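Local coordinates for ParA (Salmonella enterica subsp. enterica serovar Newport str. SL317, PDB 3EZ9), which probably binds and hydrolyses ATP as a Walker-type partition ATPase that helps segregate plasmid DNA to daughter cells, at the interface of chains A and B. Coordinates in Å, arbitrary orientation; residue numbers count along the deposited sequence, not the author numbering. Chains: chain A/B, ParA.

The interface of chains A and B. Residues chain A 298, 302, 307-308, 310; chain B 3-4, 7.
A:Pro308 caps one face of the B:Tyr7 ring, while CD1 of A:Leu298 touches its CD1–CE1 rim; this is the tightly packed part of the contact. Here the N-terminal segment of chain B packs on helix 294-303 and the following loop of chain A. The interface between the identical chains is two-fold symmetric, with a twin contact in which they are exchanged, and may belong to a ParA dimer. CG of A:Pro308 sits 3.6 Å from the centroid of the B:Tyr7 ring, a CH-pi contact displaced toward the hydroxyl end. A:Leu298 runs antiparallel alongside B:Tyr7, its methyl CD1 3.4 Å from CD1 of B:Tyr7. At the root of the side chain, CB of A:Leu310 packs 3.5 Å from CB of B:Tyr7.

The phenol tip reaches A:Glu302 near the end of the same helix. A nearly straight chain (chi2 -161°) carries OE1 to the ring edge, in its plane, with the carboxylate turned 88° from the ring. The hydroxyl OH of B:Tyr7 lies 2.5 Å from OE1 of A:Glu302, a plausible hydrogen bond whose short length means little at 2.80 Å. The backbone N of B:Met3 adds a weak bond to OE1, but the placement of its sulfur against the carboxylate is doubtful.

The lysine side is looser. B:Lys4 passes the ring edge toward A:Glu307, whose carboxylate points away, and the charged atoms do not meet: NZ of B:Lys4 stays 5.7 Å from OE2 of A:Glu307 and instead meets the aliphatic CB of that residue at 3.3 Å.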
ATOM      1  N   LEU A 298      -7.840  -1.140 -19.968  1.00 56.24           N
ATOM      2  CA  LEU A 298      -9.008  -0.704 -20.691  1.00 57.58           C
ATOM      3  C   LEU A 298      -9.432  -1.820 -21.645  1.00 61.30           C
ATOM      4  O   LEU A 298     -10.620  -2.092 -21.818  1.00 61.89           O
ATOM      5  CB  LEU A 298      -8.713   0.588 -21.455  1.00 52.13           C
ATOM      6  CG  LEU A 298      -8.372   1.780 -20.551  1.00 60.29           C
ATOM      7  CD1 LEU A 298      -7.992   2.974 -21.385  1.00 65.68           C
ATOM      8  CD2 LEU A 298      -9.538   2.119 -19.659  1.00 60.47           C
ATOM      9  N   GLU A 302     -13.035  -3.496 -22.914  1.00 58.01           N
ATOM     10  CA  GLU A 302     -13.346  -3.692 -24.329  1.00 55.04           C
ATOM     11  C   GLU A 302     -13.686  -5.167 -24.612  1.00 60.04           C
ATOM     12  O   GLU A 302     -14.604  -5.486 -25.363  1.00 58.84           O
ATOM     13  CB  GLU A 302     -12.156  -3.259 -25.193  1.00 45.91           C
ATOM     14  CG  GLU A 302     -11.759  -1.779 -25.082  1.00 57.13           C
ATOM     15  CD  GLU A 302     -10.902  -1.327 -26.269  1.00 59.18           C
ATOM     16  OE1 GLU A 302     -11.135  -0.241 -26.849  1.00 68.44           O
ATOM     17  OE2 GLU A 302      -9.983  -2.068 -26.636  1.00 61.28           O
ATOM     18  N   GLU A 307     -17.806  -0.064 -23.057  1.00 53.08           N
ATOM     19  CA  GLU A 307     -17.085   1.148 -23.466  1.00 58.48           C
ATOM     20  C   GLU A 307     -16.651   1.976 -22.259  1.00 53.56           C
ATOM     21  O   GLU A 307     -17.473   2.344 -21.435  1.00 56.39           O
ATOM     22  CB  GLU A 307     -17.997   2.000 -24.370  1.00 67.97           C
ATOM     23  CG  GLU A 307     -19.279   2.628 -23.692  1.00 80.90           C
ATOM     24  CD  GLU A 307     -19.893   1.839 -22.468  1.00 80.46           C
ATOM     25  OE1 GLU A 307     -20.220   0.621 -22.572  1.00 72.02           O
ATOM     26  OE2 GLU A 307     -20.068   2.471 -21.393  1.00 70.42           O
ATOM     27  N   PRO A 308     -15.357   2.273 -22.121  1.00 48.08           N
ATOM     28  CA  PRO A 308     -15.021   3.073 -20.933  1.00 48.39           C
ATOM     29  C   PRO A 308     -15.448   4.524 -21.090  1.00 41.78           C
ATOM     30  O   PRO A 308     -15.376   5.067 -22.161  1.00 43.80           O
ATOM     31  CB  PRO A 308     -13.509   2.870 -20.782  1.00 43.57           C
ATOM     32  CG  PRO A 308     -13.051   2.506 -22.139  1.00 47.84           C
ATOM     33  CD  PRO A 308     -14.161   1.637 -22.687  1.00 47.46           C
ATOM     34  N   LEU A 310     -14.039   7.084 -19.932  1.00 44.84           N
ATOM     35  CA  LEU A 310     -12.896   7.962 -19.880  1.00 50.31           C
ATOM     36  C   LEU A 310     -12.813   8.908 -21.045  1.00 50.86           C
ATOM     37  O   LEU A 310     -12.839   8.490 -22.229  1.00 42.89           O
ATOM     38  CB  LEU A 310     -11.596   7.158 -19.813  1.00 53.31           C
ATOM     39  CG  LEU A 310     -10.553   7.564 -18.772  1.00 55.88           C
ATOM     40  CD1 LEU A 310     -11.183   7.573 -17.377  1.00 55.42           C
ATOM     41  CD2 LEU A 310      -9.409   6.543 -18.823  1.00 65.57           C
TER
ATOM     42  N   MET B   3      -9.095   2.338 -27.964  1.00 91.83           N
ATOM     43  CA  MET B   3      -9.412   3.432 -28.978  1.00 82.33           C
ATOM     44  C   MET B   3     -10.537   4.609 -29.022  1.00 77.34           C
ATOM     45  O   MET B   3     -11.240   4.567 -30.022  1.00 64.85           O
ATOM     46  CB  MET B   3      -9.608   2.629 -30.265  1.00 81.72           C
ATOM     47  CG  MET B   3      -9.681   1.118 -30.089  1.00 87.54           C
ATOM     48  SD  MET B   3     -10.959   0.638 -28.914  1.00 87.01           S
ATOM     49  CE  MET B   3     -12.372   0.466 -29.999  1.00100.25           C
ATOM     50  N   LYS B   4     -10.828   5.664 -28.117  1.00 84.99           N
ATOM     51  CA  LYS B   4     -11.938   6.644 -28.542  1.00 87.53           C
ATOM     52  C   LYS B   4     -11.456   8.085 -28.767  1.00104.26           C
ATOM     53  O   LYS B   4     -11.154   8.491 -29.899  1.00112.57           O
ATOM     54  CB  LYS B   4     -13.089   6.634 -27.512  1.00 72.16           C
ATOM     55  CG  LYS B   4     -14.305   5.812 -27.862  1.00 45.96           C
ATOM     56  CD  LYS B   4     -15.252   5.749 -26.667  1.00 32.14           C
ATOM     57  CE  LYS B   4     -16.465   4.859 -26.972  1.00 52.63           C
ATOM     58  NZ  LYS B   4     -17.453   4.841 -25.859  1.00 50.93           N
ATOM     59  N   TYR B   7      -9.471   9.056 -23.858  1.00 89.17           N
ATOM     60  CA  TYR B   7      -9.312   7.758 -23.235  1.00 77.23           C
ATOM     61  C   TYR B   7      -8.377   7.122 -24.225  1.00 77.33           C
ATOM     62  O   TYR B   7      -7.648   6.211 -23.881  1.00 86.66           O
ATOM     63  CB  TYR B   7     -10.644   7.011 -23.178  1.00 77.16           C
ATOM     64  CG  TYR B   7     -10.764   5.652 -23.876  1.00 60.82           C
ATOM     65  CD1 TYR B   7      -9.872   4.623 -23.634  1.00 56.93           C
ATOM     66  CD2 TYR B   7     -11.849   5.383 -24.710  1.00 62.77           C
ATOM     67  CE1 TYR B   7     -10.057   3.349 -24.215  1.00 57.07           C
ATOM     68  CE2 TYR B   7     -12.053   4.131 -25.282  1.00 46.94           C
ATOM     69  CZ  TYR B   7     -11.158   3.122 -25.037  1.00 59.05           C
ATOM     70  OH  TYR B   7     -11.381   1.909 -25.644  1.00 49.49           O
TER